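Local structure of carbohydrate kinase, FGGY (Rhodospirillum rubrum, 3IFR) at residues Glu65-Thr69 against Ala70-Asp74; Asp451-Gly454 against Trp455-Thr459. The protein probably phosphorylates D-xylulose, acting as a xylulokinase of the FGGY family of carbohydrate kinases. All coordinates share one frame; numbering follows the deposited sequence.

Contact 1: residues Glu65-Thr69 against Ala70-Asp74; sequences ELKTT and AGESD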
# COMPACT_ATOMS: atom_id res chain seq x y z
N GLU A 65 -14.09 -5.47 -21.67
CA GLU A 65 -15.18 -6.19 -21.00
C GLU A 65 -16.12 -5.23 -20.27
O GLU A 65 -17.32 -5.47 -20.21
CB GLU A 65 -14.64 -7.23 -20.03
CG GLU A 65 -15.76 -8.04 -19.41
CD GLU A 65 -15.28 -9.05 -18.39
OE1 GLU A 65 -14.39 -9.86 -18.73
OE2 GLU A 65 -15.81 -9.04 -17.25
N LEU A 66 -15.58 -4.13 -19.75
CA LEU A 66 -16.38 -3.10 -19.10
C LEU A 66 -17.47 -2.59 -20.06
O LEU A 66 -18.64 -2.49 -19.67
CB LEU A 66 -15.50 -1.92 -18.70
CG LEU A 66 -15.28 -1.63 -17.21
CD1 LEU A 66 -15.14 -2.90 -16.41
CD2 LEU A 66 -14.13 -0.63 -16.97
N LYS A 67 -17.07 -2.27 -21.28
CA LYS A 67 -17.96 -1.80 -22.32
C LYS A 67 -18.97 -2.87 -22.71
O LYS A 67 -20.10 -2.56 -22.98
CB LYS A 67 -17.12 -1.44 -23.53
CG LYS A 67 -17.77 -0.60 -24.62
CD LYS A 67 -16.84 -0.59 -25.86
CE LYS A 67 -17.09 0.59 -26.76
NZ LYS A 67 -15.98 0.75 -27.78
N THR A 68 -18.56 -4.12 -22.72
CA THR A 68 -19.38 -5.26 -23.13
C THR A 68 -20.39 -5.60 -22.08
O THR A 68 -21.51 -6.02 -22.37
CB THR A 68 -18.46 -6.49 -23.38
OG1 THR A 68 -18.10 -6.50 -24.75
CG2 THR A 68 -19.15 -7.79 -23.08
N THR A 69 -19.98 -5.44 -20.84
CA THR A 69 -20.87 -5.65 -19.70
C THR A 69 -21.93 -4.53 -19.56
O THR A 69 -23.12 -4.80 -19.45
CB THR A 69 -20.03 -5.80 -18.42
OG1 THR A 69 -19.46 -7.13 -18.39
CG2 THR A 69 -20.84 -5.53 -17.17
N ALA A 70 -21.50 -3.27 -19.58
CA ALA A 70 -22.44 -2.21 -19.33
C ALA A 70 -23.31 -2.03 -20.54
O ALA A 70 -24.43 -1.55 -20.40
CB ALA A 70 -21.72 -0.91 -19.04
N GLY A 71 -22.79 -2.39 -21.72
CA GLY A 71 -23.49 -2.17 -22.97
C GLY A 71 -23.26 -0.75 -23.45
O GLY A 71 -22.92 0.14 -22.66
N GLU A 72 -23.46 -0.53 -24.75
CA GLU A 72 -23.25 0.76 -25.40
C GLU A 72 -24.23 1.84 -24.96
O GLU A 72 -23.91 3.02 -24.93
CB GLU A 72 -23.38 0.62 -26.92
CG GLU A 72 -22.38 1.43 -27.76
CD GLU A 72 -21.13 0.62 -28.09
OE1 GLU A 72 -20.17 0.61 -27.26
OE2 GLU A 72 -21.09 0.01 -29.19
N SER A 73 -25.43 1.43 -24.65
CA SER A 73 -26.44 2.36 -24.17
C SER A 73 -26.17 2.85 -22.72
O SER A 73 -26.81 3.79 -22.25
CB SER A 73 -27.80 1.65 -24.23
OG SER A 73 -27.88 0.77 -23.14
N ASP A 74 -25.25 2.21 -22.00
CA ASP A 74 -24.83 2.73 -20.69
C ASP A 74 -23.30 2.92 -20.62
O ASP A 74 -22.69 2.84 -19.53
CB ASP A 74 -25.34 1.85 -19.54
CG ASP A 74 -25.23 2.54 -18.18
OD1 ASP A 74 -24.89 1.84 -17.18
OD2 ASP A 74 -25.49 3.78 -18.09
O HOH W 1 -17.95 2.29 -29.07

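Contact 2: residues Asp451-Gly454 against Trp455-Thr459; sequences DDLG and WDDVT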
# COMPACT_ATOMS: atom_id res chain seq x y z
N ASP A 451 -16.91 19.69 -10.65
CA ASP A 451 -16.73 20.13 -9.26
C ASP A 451 -18.01 19.95 -8.45
O ASP A 451 -18.19 20.54 -7.38
CB ASP A 451 -16.28 21.58 -9.23
CG ASP A 451 -16.38 22.22 -10.60
OD1 ASP A 451 -17.48 22.20 -11.19
OD2 ASP A 451 -15.34 22.70 -11.10
N ASP A 452 -18.91 19.12 -8.97
CA ASP A 452 -20.08 18.73 -8.19
C ASP A 452 -19.68 17.79 -7.04
O ASP A 452 -20.52 17.40 -6.26
CB ASP A 452 -21.13 18.07 -9.10
CG ASP A 452 -20.50 17.22 -10.20
OD1 ASP A 452 -19.58 17.72 -10.85
OD2 ASP A 452 -20.90 16.06 -10.41
N LEU A 453 -18.41 17.43 -6.95
CA LEU A 453 -17.98 16.49 -5.96
C LEU A 453 -16.72 16.83 -5.25
O LEU A 453 -15.85 17.36 -5.82
CB LEU A 453 -17.81 15.12 -6.58
CG LEU A 453 -19.07 14.57 -7.19
CD1 LEU A 453 -18.73 13.78 -8.35
CD2 LEU A 453 -19.79 13.78 -6.16
N GLY A 454 -16.65 16.50 -3.99
CA GLY A 454 -15.40 16.62 -3.26
C GLY A 454 -14.70 15.30 -3.09
O GLY A 454 -15.28 14.29 -3.33
N TRP A 455 -13.45 15.31 -2.65
CA TRP A 455 -12.67 14.12 -2.42
C TRP A 455 -13.32 13.22 -1.39
O TRP A 455 -13.49 12.05 -1.56
CB TRP A 455 -11.23 14.49 -2.02
CG TRP A 455 -10.45 15.14 -3.10
CD1 TRP A 455 -10.29 16.44 -3.28
CD2 TRP A 455 -9.74 14.50 -4.17
NE1 TRP A 455 -9.54 16.69 -4.36
CE2 TRP A 455 -9.19 15.51 -4.94
CE3 TRP A 455 -9.52 13.18 -4.54
CZ2 TRP A 455 -8.45 15.26 -6.07
CZ3 TRP A 455 -8.78 12.94 -5.62
CH2 TRP A 455 -8.25 13.97 -6.39
N ASP A 456 -13.62 13.81 -0.26
CA ASP A 456 -14.76 13.61 0.56
C ASP A 456 -15.80 12.58 0.10
O ASP A 456 -16.21 11.70 0.82
CB ASP A 456 -15.43 14.98 0.54
CG ASP A 456 -16.01 15.33 1.81
OD1 ASP A 456 -15.32 15.33 2.82
OD2 ASP A 456 -17.20 15.60 1.80
N ASP A 457 -16.25 12.72 -1.12
CA ASP A 457 -17.39 12.00 -1.57
C ASP A 457 -17.17 10.57 -1.99
O ASP A 457 -18.11 9.83 -2.19
CB ASP A 457 -18.11 12.84 -2.58
CG ASP A 457 -18.86 13.90 -1.95
OD1 ASP A 457 -19.71 13.55 -1.14
OD2 ASP A 457 -18.59 15.07 -2.19
N VAL A 458 -15.92 10.18 -2.07
CA VAL A 458 -15.54 8.87 -2.49
C VAL A 458 -16.30 7.79 -1.74
O VAL A 458 -16.52 6.73 -2.22
CB VAL A 458 -14.05 8.65 -2.28
CG1 VAL A 458 -13.71 8.62 -0.83
CG2 VAL A 458 -13.61 7.44 -2.91
N THR A 459 -16.65 8.08 -0.52
CA THR A 459 -17.08 7.04 0.36
C THR A 459 -18.48 6.48 0.10
O THR A 459 -18.83 5.48 0.65
CB THR A 459 -16.91 7.45 1.79
OG1 THR A 459 -16.11 6.46 2.47
CG2 THR A 459 -18.23 7.59 2.43

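Contact 1: residues Glu65-Thr69 against Ala70-Asp74
Lys67 leaves the helix with CG anti to its backbone N (chi1 -165°) and stays extended to the amine, while Glu72 bends at its second torsion (chi2 92°) and turns its carboxylate back to the lysine. The two side chains cross at a slant. Glu72 OE1 lies against the end of the aliphatic chain, 3.1 Å from Lys67 CE. The amine is set farther back: Lys67 NZ to Glu72 OE1 is 4.2 Å, too long for a salt bridge. A water lies between them and accepts a weak bond of 2.8 Å from Lys67 NZ. It passes on a long, weak one to Glu72 OE1. The amine also donates to Gly232 O, and the lysine side chain touches Trp75.

The backbone beside this pair is the C-terminal end of helix 52-70. Ala70 N donates almost straight to Leu66 O at 3.0 Å. Gly71 N gives a more bent bond to Lys67 O, also 3.0 Å, from above the carbonyl plane. Gly71 then leaves the helix with positive phi (83°), a conformation that glycine adopts easily. The chain turns into a short 3-10 segment, spanned by the bond from Asp74 N to Gly71 O at 3.2 Å. Ala70 CB rests 3.5 Å from Leu66 O and also meets Val31 and Leu23 of the underlying sheet. Asp74 pairs with Arg76.

The helix end is thus closed mainly by backbone bonds and a glycine. The lysine and glutamate, near the surface, make no direct salt bridge and are linked by a weakly held water. Their electrostatic contribution is therefore probably modest, and the main polar hold on the amine is the carbonyl of Gly232.

Contact 2: residues Asp451-Gly454 against Trp455-Thr459
Gly454 and Asp457 make a local, doubly hydrogen-bonded contact at the start of a 3-10 turn, in the connection between helix 437-448 and strand 463-468. Gly454 N donates to Asp457 OD2 at 3.0 Å, with a fairly straight N-H and the anti lone pair of the oxygen. In return, Asp457 N donates to Gly454 O at 2.9 Å, from well above the carbonyl plane. Asp457 CG stands beside its own backbone N and anti to the carbonyl carbon (chi1 -77°), which swings the carboxylate back over the start of the turn. Its CB comes 3.3 Å from Gly454 O and 4.1 Å from Leu453 CD2, where the leucine side chain crosses it at a slant.

The next bond of the turn is Val458 N to Trp455 O, 3.1 Å. Gly454 O has a second donor in Trp443 NE1 of helix 437-448, so two N-H groups grip this carbonyl. Trp455 and Val458 also pack on Trp443, and this holds the turn against the preceding helix. The carboxylate lies near the start of the turn, where its negative charge is probably favourable.

Replacing Asp457 by alanine removes the carboxylate, which would probably leave Gly454 N without this acceptor and the start of the turn freer to shift.

The Asp457 carboxylate reaching back to the amide just ahead of the turn resembles one half of a capping box. The reciprocal side-chain bond cannot form from Gly454, and the Asp457 N-H goes to the glycine's carbonyl oxygen.

From the N terminus the chain builds strands 8-14, 18-25 and 29-37 of the first six-stranded sheet, then helix 52-70, which packs on it. Contact 1 closes the turn at the end of this helix, just before strand 77-84 enters the same sheet. Contact 2 comes later. It closes a turn between helix 437-448 and strand 463-468, an outermost strand of the second six-stranded sheet. The two contacts follow in series and neither nest nor cross. The centres of contacts 1 and 2 are about 25 Å apart, their nearest atoms about 15 Å apart. The start of the modelled chain reaches both: Gln8 bonds to Asp74 O in contact 1, and Arg7 touches Leu453 in contact 2.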